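Local structure of protein HIRA (Homo sapiens, 5YJE) at residues V64-T69 with S94-A99; C103-V108 with L138-S143; A151-V156 with V166-L171; H190-M195 with L285-S290; S221-A226 with L274-N279. The protein is a histone chaperone that cooperates with ASF1A in replication-independent chromatin assembly, represented here by its C-terminal portion in a three-chain assembly. One frame throughout, in Å; residues are numbered along the deposited sequence.

Interaction 1: V64-T69 with S94-A99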
# COMPACT_ATOMS: atom_id res chain seq x y z
N VAL B 64 -0.48 19.97 -30.09
CA VAL B 64 -1.34 18.82 -30.27
C VAL B 64 -2.21 19.08 -31.48
O VAL B 64 -2.83 20.14 -31.58
CB VAL B 64 -2.23 18.56 -29.04
CG1 VAL B 64 -3.34 17.60 -29.41
CG2 VAL B 64 -1.39 18.05 -27.88
N GLU B 65 -2.26 18.12 -32.40
CA GLU B 65 -3.17 18.21 -33.53
C GLU B 65 -3.92 16.89 -33.61
O GLU B 65 -3.31 15.82 -33.73
CB GLU B 65 -2.44 18.55 -34.83
N ASN B 66 -5.23 16.94 -33.48
CA ASN B 66 -5.98 15.72 -33.24
C ASN B 66 -6.56 15.20 -34.55
O ASN B 66 -7.03 15.97 -35.38
CB ASN B 66 -7.07 15.95 -32.20
CG ASN B 66 -6.52 15.93 -30.75
OD1 ASN B 66 -5.71 15.08 -30.39
ND2 ASN B 66 -6.95 16.88 -29.94
N GLU B 67 -6.52 13.88 -34.71
CA GLU B 67 -7.07 13.20 -35.87
C GLU B 67 -6.63 13.86 -37.18
O GLU B 67 -7.44 14.33 -37.98
CB GLU B 67 -8.59 13.11 -35.76
CG GLU B 67 -9.02 12.12 -34.70
CD GLU B 67 -10.52 12.10 -34.48
OE1 GLU B 67 -11.06 10.99 -34.24
OE2 GLU B 67 -11.15 13.18 -34.55
N VAL B 68 -5.31 13.89 -37.38
CA VAL B 68 -4.74 14.52 -38.57
C VAL B 68 -4.50 13.54 -39.73
O VAL B 68 -4.28 13.99 -40.87
CB VAL B 68 -3.42 15.22 -38.24
CG1 VAL B 68 -3.66 16.30 -37.20
CG2 VAL B 68 -2.39 14.23 -37.74
N THR B 69 -4.51 12.23 -39.48
CA THR B 69 -4.38 11.27 -40.57
C THR B 69 -4.90 9.92 -40.11
O THR B 69 -5.12 9.68 -38.92
CB THR B 69 -2.92 11.15 -41.04
OG1 THR B 69 -2.91 10.47 -42.29
CG2 THR B 69 -2.09 10.34 -40.05
N SER B 94 -5.79 8.15 -30.00
CA SER B 94 -7.02 8.81 -29.59
C SER B 94 -6.75 10.30 -29.41
O SER B 94 -5.60 10.74 -29.30
CB SER B 94 -7.63 8.20 -28.31
OG SER B 94 -6.67 8.12 -27.29
N ARG B 95 -7.83 11.08 -29.39
CA ARG B 95 -7.70 12.53 -29.26
C ARG B 95 -7.08 12.91 -27.92
O ARG B 95 -7.48 12.41 -26.87
CB ARG B 95 -9.06 13.20 -29.43
CG ARG B 95 -9.78 12.76 -30.68
CD ARG B 95 -10.38 13.92 -31.46
NE ARG B 95 -11.59 14.48 -30.88
CZ ARG B 95 -12.75 13.83 -30.79
NH1 ARG B 95 -13.81 14.44 -30.27
NH2 ARG B 95 -12.84 12.57 -31.20
N ILE B 96 -6.09 13.80 -27.98
CA ILE B 96 -5.48 14.36 -26.78
C ILE B 96 -6.35 15.52 -26.27
O ILE B 96 -6.61 16.48 -27.00
CB ILE B 96 -4.05 14.82 -27.06
CG1 ILE B 96 -3.21 13.61 -27.51
CG2 ILE B 96 -3.45 15.48 -25.81
CD1 ILE B 96 -1.95 13.97 -28.27
N LEU B 97 -6.78 15.42 -25.01
CA LEU B 97 -7.62 16.40 -24.34
C LEU B 97 -6.80 17.43 -23.59
O LEU B 97 -7.08 18.64 -23.69
CB LEU B 97 -8.59 15.70 -23.38
CG LEU B 97 -9.66 14.85 -24.03
CD1 LEU B 97 -10.52 14.07 -22.98
CD2 LEU B 97 -10.53 15.75 -24.94
N THR B 98 -5.79 17.01 -22.83
CA THR B 98 -4.94 18.01 -22.20
C THR B 98 -3.54 17.42 -22.06
O THR B 98 -3.30 16.27 -22.40
CB THR B 98 -5.49 18.50 -20.83
OG1 THR B 98 -4.63 19.51 -20.30
CG2 THR B 98 -5.59 17.39 -19.77
N ALA B 99 -2.63 18.23 -21.53
CA ALA B 99 -1.24 17.81 -21.47
C ALA B 99 -0.53 18.59 -20.37
O ALA B 99 -0.98 19.66 -19.96
CB ALA B 99 -0.55 18.02 -22.83
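The side-chain amide of N66 behaves like a piece of backbone toward I96, meeting both its N-H and its carbonyl. I96 N donates to N66 OD1 over 2.8 Å, approaching from above the carbonyl plane, and N66 ND2 returns a bond of 3.0 Å to I96 O. Asparagine suits the place because one short carboxamide carries both an acceptor and a donor; chi1 of -79° sets CG beside the backbone N, from which the amide meets I96. ND2 also bonds Q47 O, so a second partner helps fix the amide. Beside this polar clasp, V64 CG1 rests on I96 CB at 3.7 Å and V64 CG2 on I96 CG2 at 3.9 Å, two branched residues filling the buried side. Outward, past the corner at E67, the meeting is electrostatic: E67 OE2 touches R95 CD at 3.3 Å, but R95 NH2 is 3.8 Å from OE2, which lies well out of the guanidinium plane. This is a long ion pair without a directed N-H, and R95 makes its firmer salt bridge with E111. Two sheets are thus joined by a directional amide pair backed by apolar contact, while the charges outside probably add only a diffuse attraction.

Interaction 2: C103-V108 with L138-S143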
# COMPACT_ATOMS: atom_id res chain seq x y z
N CYS B 103 10.77 19.18 -16.64
CA CYS B 103 12.08 18.92 -17.23
C CYS B 103 12.30 17.45 -17.54
O CYS B 103 13.24 17.12 -18.27
CB CYS B 103 13.17 19.41 -16.28
SG CYS B 103 13.09 18.60 -14.64
N ASP B 104 11.47 16.55 -17.01
CA ASP B 104 11.72 15.12 -17.10
C ASP B 104 10.70 14.39 -17.94
O ASP B 104 11.06 13.44 -18.63
CB ASP B 104 11.72 14.50 -15.70
CG ASP B 104 12.91 14.90 -14.90
OD1 ASP B 104 13.94 15.27 -15.51
OD2 ASP B 104 12.83 14.85 -13.66
N VAL B 105 9.43 14.80 -17.91
CA VAL B 105 8.39 14.06 -18.60
C VAL B 105 7.47 15.02 -19.33
O VAL B 105 7.42 16.21 -19.06
CB VAL B 105 7.54 13.17 -17.66
CG1 VAL B 105 8.42 12.42 -16.66
CG2 VAL B 105 6.51 13.98 -16.96
N VAL B 106 6.75 14.46 -20.29
CA VAL B 106 5.61 15.10 -20.91
C VAL B 106 4.50 14.07 -20.85
O VAL B 106 4.72 12.92 -21.21
CB VAL B 106 5.89 15.51 -22.38
CG1 VAL B 106 4.61 15.91 -23.07
CG2 VAL B 106 6.93 16.61 -22.45
N CYS B 107 3.33 14.46 -20.40
CA CYS B 107 2.25 13.49 -20.38
C CYS B 107 1.02 14.10 -21.00
O CYS B 107 0.85 15.32 -21.02
CB CYS B 107 1.96 13.00 -18.96
SG CYS B 107 1.79 14.35 -17.86
N VAL B 108 0.17 13.23 -21.55
CA VAL B 108 -1.03 13.65 -22.24
C VAL B 108 -2.18 12.80 -21.72
O VAL B 108 -2.01 11.61 -21.44
CB VAL B 108 -0.93 13.54 -23.79
CG1 VAL B 108 0.07 14.56 -24.36
CG2 VAL B 108 -0.57 12.15 -24.20
N LEU B 138 -3.96 17.92 -15.43
CA LEU B 138 -2.68 17.26 -15.27
C LEU B 138 -1.67 18.24 -14.73
O LEU B 138 -1.67 19.42 -15.09
CB LEU B 138 -2.15 16.70 -16.63
CG LEU B 138 -2.79 15.46 -17.23
CD1 LEU B 138 -2.16 15.09 -18.60
CD2 LEU B 138 -2.68 14.28 -16.24
N HIS B 139 -0.77 17.73 -13.88
CA HIS B 139 0.40 18.47 -13.44
C HIS B 139 1.60 17.55 -13.47
O HIS B 139 1.47 16.34 -13.27
CB HIS B 139 0.24 19.02 -12.00
CG HIS B 139 -0.99 19.85 -11.80
ND1 HIS B 139 -2.27 19.33 -11.87
CD2 HIS B 139 -1.13 21.17 -11.49
CE1 HIS B 139 -3.14 20.30 -11.64
NE2 HIS B 139 -2.48 21.42 -11.40
N CYS B 140 2.79 18.13 -13.69
CA CYS B 140 4.05 17.42 -13.49
C CYS B 140 5.03 18.29 -12.72
O CYS B 140 5.09 19.51 -12.90
CB CYS B 140 4.75 17.00 -14.79
SG CYS B 140 3.61 16.36 -15.92
N THR B 141 5.81 17.62 -11.88
CA THR B 141 6.95 18.19 -11.20
C THR B 141 8.01 17.12 -11.25
O THR B 141 7.81 16.04 -10.70
CB THR B 141 6.61 18.55 -9.74
OG1 THR B 141 5.51 19.47 -9.70
CG2 THR B 141 7.81 19.17 -9.04
N GLY B 142 9.11 17.39 -11.93
CA GLY B 142 10.09 16.33 -12.11
C GLY B 142 9.44 15.11 -12.73
O GLY B 142 8.72 15.19 -13.73
N SER B 143 9.65 13.96 -12.11
CA SER B 143 9.11 12.70 -12.61
C SER B 143 7.77 12.34 -11.99
O SER B 143 7.33 11.19 -12.14
CB SER B 143 10.12 11.58 -12.37
OG SER B 143 11.38 11.94 -12.94
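C107 and C140 point at each other from two facing strands, their SG atoms 3.3 Å apart, in contact but much too far for a disulfide. C107 SG sits between its own backbone N and carbonyl carbon (chi1 49°), the crowded position. C140 SG also reaches the V105 methyl CG2 at 3.9 Å, making the thiol part of a small apolar patch. Small, polarisable cysteines suit an interface where side chains from both strands meet. At one end L138 brings CD1 over the backbone of the facing strand, 3.9 Å from C107 O, with C107 SG 4.1 Å from the same methyl. At the other end the contact turns polar: D104 OD2 lies 3.5 Å from G142 CA and takes a weak hydrogen bond from S143 OG at 3.3 Å. G142 has positive phi, a conformation glycine adopts readily. The two strands run nearly antiparallel at 170°, but their axes stay 8.2 Å apart, so side chains and not backbone bonds join them. Strand 105-110 lies between 96-101 and 114-119 in one four-stranded sheet, and 135-141 borders 144-149 in the next; successive sheets packed face to face are consistent with the blades of a beta-propeller.

Interaction 3: A151-V156 with V166-L171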
# COMPACT_ATOMS: atom_id res chain seq x y z
N ALA B 151 -14.44 12.70 -11.62
CA ALA B 151 -15.06 12.22 -10.40
C ALA B 151 -14.45 12.89 -9.15
O ALA B 151 -14.92 12.62 -8.04
CB ALA B 151 -14.95 10.70 -10.34
N ALA B 152 -13.44 13.74 -9.34
CA ALA B 152 -12.72 14.40 -8.26
C ALA B 152 -11.87 13.41 -7.45
O ALA B 152 -11.82 13.47 -6.22
CB ALA B 152 -13.66 15.20 -7.36
N THR B 153 -11.20 12.50 -8.14
CA THR B 153 -10.12 11.72 -7.57
C THR B 153 -8.78 12.28 -8.03
O THR B 153 -8.67 12.91 -9.09
CB THR B 153 -10.21 10.24 -7.95
OG1 THR B 153 -10.09 10.12 -9.37
CG2 THR B 153 -11.52 9.63 -7.49
N LEU B 154 -7.75 12.01 -7.24
CA LEU B 154 -6.43 12.56 -7.45
C LEU B 154 -5.45 11.40 -7.43
O LEU B 154 -5.53 10.53 -6.54
CB LEU B 154 -6.10 13.58 -6.33
CG LEU B 154 -4.81 14.41 -6.40
CD1 LEU B 154 -4.96 15.62 -5.49
CD2 LEU B 154 -3.56 13.65 -6.03
N SER B 155 -4.54 11.37 -8.39
CA SER B 155 -3.52 10.33 -8.44
C SER B 155 -2.16 10.96 -8.69
O SER B 155 -2.04 11.99 -9.37
CB SER B 155 -3.78 9.30 -9.53
OG SER B 155 -4.95 8.54 -9.29
N VAL B 156 -1.14 10.36 -8.10
CA VAL B 156 0.24 10.79 -8.31
C VAL B 156 1.07 9.55 -8.54
O VAL B 156 0.99 8.58 -7.79
CB VAL B 156 0.81 11.62 -7.14
CG1 VAL B 156 2.23 12.08 -7.46
CG2 VAL B 156 -0.09 12.81 -6.82
N VAL B 166 0.19 8.49 -4.93
CA VAL B 166 -1.14 8.70 -4.38
C VAL B 166 -2.13 7.95 -5.25
O VAL B 166 -2.20 8.20 -6.46
CB VAL B 166 -1.50 10.20 -4.32
CG1 VAL B 166 -2.84 10.38 -3.66
CG2 VAL B 166 -0.41 11.00 -3.59
N LYS B 167 -2.91 7.06 -4.65
CA LYS B 167 -3.81 6.17 -5.36
C LYS B 167 -5.25 6.67 -5.25
O LYS B 167 -5.93 6.40 -4.26
CB LYS B 167 -3.68 4.75 -4.82
CG LYS B 167 -4.69 3.74 -5.38
CD LYS B 167 -4.49 3.50 -6.86
CE LYS B 167 -5.45 2.44 -7.42
NZ LYS B 167 -5.26 1.09 -6.81
N GLU B 168 -5.70 7.39 -6.28
CA GLU B 168 -7.11 7.76 -6.48
C GLU B 168 -7.81 8.24 -5.20
O GLU B 168 -8.84 7.71 -4.78
CB GLU B 168 -7.90 6.60 -7.09
CG GLU B 168 -7.74 6.42 -8.59
CD GLU B 168 -7.54 4.96 -9.00
OE1 GLU B 168 -6.47 4.67 -9.58
OE2 GLU B 168 -8.43 4.11 -8.72
N GLU B 169 -7.25 9.28 -4.58
CA GLU B 169 -7.84 9.84 -3.36
C GLU B 169 -8.97 10.77 -3.73
O GLU B 169 -8.77 11.72 -4.49
CB GLU B 169 -6.80 10.59 -2.54
CG GLU B 169 -5.81 9.65 -1.94
CD GLU B 169 -6.45 8.70 -0.93
OE1 GLU B 169 -7.30 9.14 -0.12
OE2 GLU B 169 -6.08 7.51 -0.94
N SER B 170 -10.14 10.54 -3.17
CA SER B 170 -11.23 11.48 -3.36
C SER B 170 -10.88 12.85 -2.78
O SER B 170 -10.25 12.96 -1.72
CB SER B 170 -12.52 10.97 -2.73
OG SER B 170 -13.53 11.94 -2.91
N LEU B 171 -11.25 13.89 -3.52
CA LEU B 171 -11.16 15.26 -3.03
C LEU B 171 -12.42 15.71 -2.31
O LEU B 171 -12.55 16.89 -1.98
CB LEU B 171 -10.84 16.21 -4.19
CG LEU B 171 -9.42 16.19 -4.75
CD1 LEU B 171 -9.29 17.24 -5.85
CD2 LEU B 171 -8.44 16.49 -3.64
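L154 reaches from the middle of strand 153-158 over its hairpin partner. Its CB lies 3.7 Å from E169 O; the chain has CG anti to the backbone N (chi1 -174°), and the branch at CG divides the contact. CD1 meets L171 CD2 at 4.0 Å, and CD2 meets V166 CG1 at 4.1 Å, so the two methyls touch neighbours at opposite ends of segment 166-171. Leucine suits this buried face because its forked tip serves both. Beneath it the backbone of L154 is bonded in both directions with E169: E169 N to L154 O is 2.9 Å. E168 and E169 both face L154, a G1 beta bulge, with E168 at the positive phi glycine often takes; its N-H makes a weak bond to S155 OG. V156 CG2 packs on V166 CG2 at 3.7 Å. At the far end L171 N donates to A152 O over 2.8 Å, nearly straight. K167 NZ hydrogen-bonds S210 OG and forms a salt bridge with E169 OE2, both of the second subunit. Labour is thus divided: backbone bonds set the register, aliphatic tips make one face apolar for packing on the next sheet, and charges reach across the trimer.

Interaction 4: H190-M195 with L285-S290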
# COMPACT_ATOMS: atom_id res chain seq x y z
N HIS B 190 8.67 16.31 -4.17
CA HIS B 190 8.57 14.92 -3.75
C HIS B 190 7.21 14.33 -4.08
O HIS B 190 6.88 13.25 -3.58
CB HIS B 190 8.85 14.79 -2.26
CG HIS B 190 10.23 15.23 -1.88
ND1 HIS B 190 11.35 14.44 -2.07
CD2 HIS B 190 10.68 16.41 -1.39
CE1 HIS B 190 12.42 15.11 -1.68
NE2 HIS B 190 12.04 16.30 -1.26
N GLY B 191 6.43 14.98 -4.94
CA GLY B 191 5.21 14.37 -5.43
C GLY B 191 4.07 14.44 -4.46
O GLY B 191 3.15 13.60 -4.51
N ILE B 192 4.09 15.41 -3.56
CA ILE B 192 3.03 15.61 -2.58
C ILE B 192 2.05 16.64 -3.12
O ILE B 192 2.48 17.73 -3.54
CB ILE B 192 3.63 16.05 -1.23
CG1 ILE B 192 4.55 14.93 -0.74
CG2 ILE B 192 2.53 16.46 -0.25
CD1 ILE B 192 4.87 14.99 0.73
N PRO B 193 0.76 16.32 -3.19
CA PRO B 193 -0.22 17.33 -3.61
C PRO B 193 -0.68 18.21 -2.46
O PRO B 193 -0.94 17.75 -1.34
CB PRO B 193 -1.38 16.48 -4.17
CG PRO B 193 -1.29 15.19 -3.41
CD PRO B 193 0.14 15.00 -2.95
N VAL B 194 -0.79 19.49 -2.77
CA VAL B 194 -1.24 20.52 -1.84
C VAL B 194 -2.39 21.28 -2.49
O VAL B 194 -2.30 21.70 -3.65
CB VAL B 194 -0.09 21.49 -1.47
CG1 VAL B 194 -0.53 22.45 -0.42
CG2 VAL B 194 1.11 20.69 -0.99
N MET B 195 -3.48 21.43 -1.75
CA MET B 195 -4.68 22.16 -2.14
C MET B 195 -4.81 23.37 -1.21
O MET B 195 -5.03 23.21 -0.00
CB MET B 195 -5.91 21.25 -2.03
CG MET B 195 -5.71 19.90 -2.68
SD MET B 195 -6.16 19.88 -4.43
CE MET B 195 -4.62 19.39 -5.17
N LEU B 285 7.34 18.48 8.17
CA LEU B 285 7.51 17.03 8.05
C LEU B 285 6.48 16.41 7.09
O LEU B 285 6.84 15.62 6.21
CB LEU B 285 7.42 16.40 9.44
CG LEU B 285 7.51 14.88 9.56
CD1 LEU B 285 8.86 14.40 9.11
CD2 LEU B 285 7.30 14.52 11.00
N THR B 286 5.21 16.76 7.27
CA THR B 286 4.14 16.27 6.40
C THR B 286 4.39 16.60 4.93
O THR B 286 4.14 15.78 4.04
CB THR B 286 2.81 16.88 6.86
OG1 THR B 286 2.52 16.45 8.18
CG2 THR B 286 1.68 16.44 5.96
N LEU B 287 4.87 17.82 4.66
CA LEU B 287 5.24 18.24 3.32
C LEU B 287 6.55 17.61 2.86
O LEU B 287 6.91 17.77 1.68
CB LEU B 287 5.37 19.77 3.28
CG LEU B 287 4.16 20.64 2.92
CD1 LEU B 287 3.69 20.39 1.49
CD2 LEU B 287 3.03 20.37 3.87
N GLN B 288 7.27 16.92 3.75
CA GLN B 288 8.60 16.40 3.44
C GLN B 288 9.50 17.49 2.87
O GLN B 288 10.26 17.27 1.93
CB GLN B 288 8.52 15.21 2.47
CG GLN B 288 7.63 14.07 2.95
CD GLN B 288 7.53 12.94 1.93
OE1 GLN B 288 8.33 12.84 0.99
NE2 GLN B 288 6.53 12.08 2.11
N SER B 289 9.43 18.67 3.47
CA SER B 289 10.24 19.82 3.05
C SER B 289 11.42 19.95 4.01
O SER B 289 11.29 20.53 5.09
CB SER B 289 9.38 21.09 3.03
OG SER B 289 10.19 22.25 3.07
N SER B 290 12.58 19.46 3.58
CA SER B 290 13.69 19.19 4.50
C SER B 290 14.30 20.47 5.07
O SER B 290 14.54 20.56 6.29
CB SER B 290 14.77 18.35 3.82
OG SER B 290 15.59 19.16 3.00
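I192, V194 and L287 form the apolar part of the contact. V194 CG2 meets L287 CD1 at 3.6 Å, the two side chains crossing at about a right angle, while I192 CG2 lies farther off, 4.5 Å from L287 CD1. The extended I192 chain (chi2 -161°) carries CD1 onto the end of the helix, where it rests 3.6 Å from Q288 CD, beside the amide carbon of that side chain. Valine suits the strand, and isoleucine, just before it, has a long branch that reaches the helix end; the flexible leucine reaches back to them from the turn.

The helix ends in a Schellman motif: Q288 takes positive phi and its N-H bonds back to L285 O. I192 CD1 lies 3.5 Å from T286 O, an oxygen that N206 ND2 hydrogen-bonds.

Contacts with polar atoms stay non-bonded across the interface. H190 CD2 lies 3.5 Å from Q288 O, and H190 CB lies 3.8 Å from Q288 OE1, with the ring and amide planes turned 48° apart. The extended glutamine thus has its chain and amide against I192 CD1, while OE1 comes near the solvent-exposed H190. T286 OG1, farther round, hydrogen-bonds to S127 OG of the third subunit.

Interaction 5: S221-A226 with L274-N279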
# COMPACT_ATOMS: atom_id res chain seq x y z
N SER B 221 -5.04 30.66 12.44
CA SER B 221 -3.60 30.71 12.66
C SER B 221 -3.27 31.29 14.04
O SER B 221 -3.81 32.33 14.44
CB SER B 221 -2.93 31.53 11.56
OG SER B 221 -1.53 31.59 11.74
N LEU B 222 -2.39 30.60 14.76
CA LEU B 222 -1.81 31.09 16.00
C LEU B 222 -0.55 31.89 15.77
O LEU B 222 0.10 32.31 16.74
CB LEU B 222 -1.52 29.91 16.93
CG LEU B 222 -2.75 29.16 17.39
CD1 LEU B 222 -2.39 27.71 17.68
CD2 LEU B 222 -3.34 29.82 18.63
N ALA B 223 -0.19 32.14 14.50
CA ALA B 223 1.09 32.77 14.19
C ALA B 223 1.17 34.21 14.71
O ALA B 223 2.23 34.64 15.18
CB ALA B 223 1.34 32.73 12.68
N GLN B 224 0.08 34.97 14.63
CA GLN B 224 0.16 36.38 15.00
C GLN B 224 0.40 36.56 16.51
O GLN B 224 0.98 37.57 16.93
CB GLN B 224 -1.10 37.13 14.56
N CYS B 225 -0.00 35.60 17.32
CA CYS B 225 0.19 35.70 18.76
C CYS B 225 1.35 34.87 19.27
O CYS B 225 1.66 34.92 20.46
CB CYS B 225 -1.11 35.33 19.47
SG CYS B 225 -2.44 36.52 19.13
N ALA B 226 2.02 34.11 18.40
CA ALA B 226 3.18 33.35 18.81
C ALA B 226 4.35 34.29 19.09
O ALA B 226 4.71 35.13 18.25
CB ALA B 226 3.56 32.34 17.72
N LEU B 274 3.85 27.41 21.65
CA LEU B 274 4.24 26.02 21.52
C LEU B 274 3.40 25.30 20.46
O LEU B 274 3.94 24.61 19.59
CB LEU B 274 4.09 25.32 22.87
CG LEU B 274 5.27 24.90 23.75
CD1 LEU B 274 4.81 23.82 24.69
CD2 LEU B 274 6.45 24.41 22.98
N ALA B 275 2.08 25.46 20.53
CA ALA B 275 1.19 24.82 19.57
C ALA B 275 1.52 25.26 18.15
O ALA B 275 1.61 24.44 17.24
CB ALA B 275 -0.27 25.13 19.90
N TYR B 276 1.74 26.56 17.96
CA TYR B 276 2.11 27.08 16.65
C TYR B 276 3.40 26.46 16.14
O TYR B 276 3.46 26.01 14.99
CB TYR B 276 2.25 28.60 16.71
CG TYR B 276 2.85 29.17 15.42
CD1 TYR B 276 2.11 29.18 14.25
CD2 TYR B 276 4.15 29.66 15.39
CE1 TYR B 276 2.64 29.69 13.07
CE2 TYR B 276 4.69 30.19 14.22
CZ TYR B 276 3.92 30.20 13.06
OH TYR B 276 4.41 30.70 11.88
N LEU B 277 4.46 26.47 16.95
CA LEU B 277 5.74 25.98 16.46
C LEU B 277 5.71 24.48 16.21
O LEU B 277 6.34 23.99 15.26
CB LEU B 277 6.87 26.36 17.43
CG LEU B 277 7.25 27.85 17.51
CD1 LEU B 277 8.17 28.14 18.69
CD2 LEU B 277 7.90 28.34 16.22
N GLU B 278 4.97 23.73 17.03
CA GLU B 278 4.78 22.31 16.77
C GLU B 278 4.00 22.09 15.48
O GLU B 278 4.30 21.17 14.72
CB GLU B 278 4.07 21.66 17.97
CG GLU B 278 4.97 21.49 19.19
CD GLU B 278 4.22 21.10 20.49
OE1 GLU B 278 4.88 21.04 21.55
OE2 GLU B 278 2.99 20.84 20.46
N ASN B 279 2.99 22.91 15.22
CA ASN B 279 2.26 22.88 13.96
C ASN B 279 3.19 23.11 12.78
O ASN B 279 3.11 22.40 11.78
CB ASN B 279 1.15 23.94 13.96
CG ASN B 279 -0.11 23.49 14.70
OD1 ASN B 279 -0.38 22.29 14.79
ND2 ASN B 279 -0.88 24.45 15.21
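S221 OG accepts the backbone N-H of A223 in a bond of 3.1 Å between A223 N and S221 OG, at 159°, and this ST turn probably helps place A223 against the ring of Y276. Serine suits the turn because its short hydroxyl can reach a backbone N-H two residues ahead. The CA of A223 stands over one face of the tyrosine ring, 3.9 Å from the centroid and 21° off the normal, a CH-pi contact displaced toward the rim. A223 CB reaches further out, to Y276 CE1 at 3.3 Å, which is snug. Y276 has CG anti to its backbone N (chi1 171°), which directs CG toward the loop. A226 CB touches the ring obliquely, 3.6 Å from Y276 CD2, on the same side of the ring plane as A223. Alanine is apt at both places, since a single methyl lets the loop backbone come close to a broad aromatic surface. L222 continues the apolar contact toward the helix: its CB meets Y276 CB at 4.0 Å, and its CD1 meets A275 CB at 4.0 Å. L222 CD1 also comes near N279 ND2, a loose apolar-to-amide contact. L222 and A275 pack as well on T93 and V91 of the third subunit, and E278 OE2 takes a hydrogen bond from R124 N of that subunit, so the contact lies beside a subunit interface. What results is a loop with an ST turn laid on an alpha helix through a tyrosine ring, in the helical part of the chain that follows its beta-sheets.

How the interactions relate
Along the chain interactions 1, 2 and 3 come in series, and interaction 5 is nested within the loop closed by interaction 4. Interactions 1 and 2 share the sheet of strands 96-101 and 105-110 and touch, their centres about 18 Å apart. Interactions 2 and 3 share the sheet of strands 135-141 to 163-170, with centres about 17 Å apart. Interaction 3 touches interaction 4, where L154 and V166 pack on P193, consistent with successive blades of a beta-propeller. Helix 266-286 then joins interactions 4 and 5, centres about 20 Å apart. About 50 Å separates the centres of interactions 1 and 5, so the contacts run from the sheet part to the helical part, where interactions 4 and 5 also meet the third subunit.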